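Local structure of hypothetical sensory transduction histidine kinase (Methanosarcina mazei, 3LI8) at residues F149-D154 against V171-V176. The protein is probably a membrane-bound sensor histidine kinase that passes phosphate from ATP to a protein histidine, this piece being its Cache-type sensory domain. Sequence-based numbering, arbitrary orientation.
Sequences FMVSYD and VPLEYV
With CG of Phe149 trans to its backbone nitrogen (chi1 -171°) and CG of Leu173 trans to its own carbonyl carbon (chi1 -67°), ring and isobutyl group are brought together at the open end of a β-hairpin, away from its turn. Leu173 CD1 lies over one face of the phenyl ring, 4.1 Å from its centroid and displaced toward the rim, a CH-pi contact. The same methyl reaches Val151 CG1 at 3.7 Å, so Leu173 bridges two side chains of the facing strand and passes over the intervening backbone of Met150.

Backbone pairing fixes this register. Val151 and Val171 form an antiparallel hydrogen-bonded pair: Val171 N gives the straighter bond, 2.9 Å to Val151 O, and Val151 N returns one of 3.1 Å to Val171 O. Met150 and Pro172 follow as a non-hydrogen-bonded pair. Beyond them, where strand 162-172 has ended, Leu173 N still binds Phe149 O at 3.0 Å, the donor tilted 32° from the carbonyl plane. Phe149 O also accepts from a water that in turn takes the N-H of Glu174, so that the water links the backbone of Glu174 to strand 148-159. On the face bearing Val151 and Val171, Val171 CG2 meets the edge of the Tyr153 ring, 3.6 Å from CD2.

The example shows a hairpin, strands 148-159 and 162-172 of the Cache domain, carrying its bonding one residue past the end of strand 162-172, to Leu173, just before helix 174-180. Strand 143-145 flanks strand 148-159, with Phe144 stacking on Phe149, while the long helix 13-48 packs against Tyr153 and Val171.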
# COMPACT_ATOMS: atom_id res chain seq x y z
N PHE A 149 8.74 2.33 5.96
CA PHE A 149 7.43 2.89 5.50
C PHE A 149 6.93 1.95 4.41
O PHE A 149 7.67 1.65 3.48
CB PHE A 149 7.68 4.25 4.87
CG PHE A 149 6.41 5.01 4.56
CD1 PHE A 149 5.37 5.07 5.45
CD2 PHE A 149 6.35 5.71 3.33
CE1 PHE A 149 4.23 5.86 5.11
CE2 PHE A 149 5.24 6.45 3.00
CZ PHE A 149 4.18 6.50 3.88
N MSE A 150 5.69 1.47 4.57
CA MSE A 150 5.22 0.41 3.66
C MSE A 150 3.71 0.35 3.62
O MSE A 150 3.00 1.04 4.38
CB MSE A 150 5.75 -0.94 4.13
CG MSE A 150 5.21 -1.22 5.48
SE MSE A 150 5.69 -3.11 6.21
CE MSE A 150 7.27 -2.98 5.88
N VAL A 151 3.20 -0.42 2.63
CA VAL A 151 1.76 -0.81 2.69
C VAL A 151 1.79 -2.35 2.59
O VAL A 151 2.83 -2.93 2.16
CB VAL A 151 0.93 -0.30 1.49
CG1 VAL A 151 0.62 1.20 1.64
CG2 VAL A 151 1.67 -0.60 0.16
N SER A 152 0.67 -2.98 2.91
CA SER A 152 0.52 -4.46 2.90
C SER A 152 -0.68 -4.79 2.02
O SER A 152 -1.74 -4.18 2.17
CB SER A 152 0.24 -4.98 4.34
OG SER A 152 1.32 -4.60 5.22
N TYR A 153 -0.46 -5.74 1.12
CA TYR A 153 -1.51 -6.30 0.24
C TYR A 153 -1.83 -7.64 0.86
O TYR A 153 -0.92 -8.43 1.09
CB TYR A 153 -0.92 -6.57 -1.12
CG TYR A 153 -0.64 -5.30 -1.94
CD1 TYR A 153 -1.57 -4.82 -2.88
CD2 TYR A 153 0.55 -4.58 -1.76
CE1 TYR A 153 -1.29 -3.66 -3.61
CE2 TYR A 153 0.80 -3.38 -2.46
CZ TYR A 153 -0.13 -2.96 -3.37
OH TYR A 153 0.19 -1.84 -4.08
N ASP A 154 -3.10 -7.93 1.12
CA ASP A 154 -3.42 -9.23 1.78
C ASP A 154 -4.65 -9.81 1.12
O ASP A 154 -5.63 -9.09 0.94
CB ASP A 154 -3.71 -9.02 3.29
CG ASP A 154 -2.54 -8.41 3.99
OD1 ASP A 154 -1.60 -9.17 4.29
OD2 ASP A 154 -2.48 -7.16 4.10
N VAL A 171 5.21 -4.07 1.08
CA VAL A 171 5.81 -3.32 -0.01
C VAL A 171 6.40 -2.00 0.52
O VAL A 171 5.64 -1.13 0.90
CB VAL A 171 4.76 -3.03 -1.07
CG1 VAL A 171 5.34 -2.24 -2.31
CG2 VAL A 171 4.15 -4.39 -1.51
N PRO A 172 7.74 -1.88 0.52
CA PRO A 172 8.29 -0.55 0.93
C PRO A 172 7.90 0.53 -0.07
O PRO A 172 7.82 0.31 -1.31
CB PRO A 172 9.82 -0.73 0.82
CG PRO A 172 10.09 -2.15 0.87
CD PRO A 172 8.81 -2.89 0.32
N LEU A 173 7.77 1.74 0.48
CA LEU A 173 7.29 2.84 -0.34
C LEU A 173 8.30 3.93 -0.53
O LEU A 173 7.94 4.98 -1.08
CB LEU A 173 6.09 3.49 0.33
CG LEU A 173 4.83 2.61 0.41
CD1 LEU A 173 3.77 3.17 1.40
CD2 LEU A 173 4.35 2.36 -0.99
N GLU A 174 9.56 3.71 -0.12
CA GLU A 174 10.58 4.76 -0.33
C GLU A 174 10.68 5.16 -1.82
O GLU A 174 10.79 6.35 -2.18
CB GLU A 174 11.92 4.22 0.16
CG GLU A 174 13.05 5.21 -0.06
CD GLU A 174 14.35 4.72 0.50
OE1 GLU A 174 14.37 3.62 1.06
OE2 GLU A 174 15.35 5.45 0.35
N TYR A 175 10.55 4.17 -2.70
CA TYR A 175 10.59 4.43 -4.11
C TYR A 175 9.57 5.49 -4.57
O TYR A 175 9.85 6.24 -5.51
CB TYR A 175 10.44 3.12 -4.90
CG TYR A 175 8.98 2.78 -5.12
CD1 TYR A 175 8.31 3.23 -6.25
CD2 TYR A 175 8.29 1.96 -4.21
CE1 TYR A 175 6.95 2.94 -6.47
CE2 TYR A 175 6.95 1.63 -4.44
CZ TYR A 175 6.29 2.16 -5.55
OH TYR A 175 4.95 1.82 -5.75
N VAL A 176 8.40 5.52 -3.92
CA VAL A 176 7.41 6.54 -4.27
C VAL A 176 7.96 7.95 -4.11
O VAL A 176 7.83 8.78 -5.01
CB VAL A 176 6.18 6.35 -3.46
CG1 VAL A 176 5.11 7.50 -3.76
CG2 VAL A 176 5.64 4.95 -3.77
O HOH W 1 10.29 2.34 2.44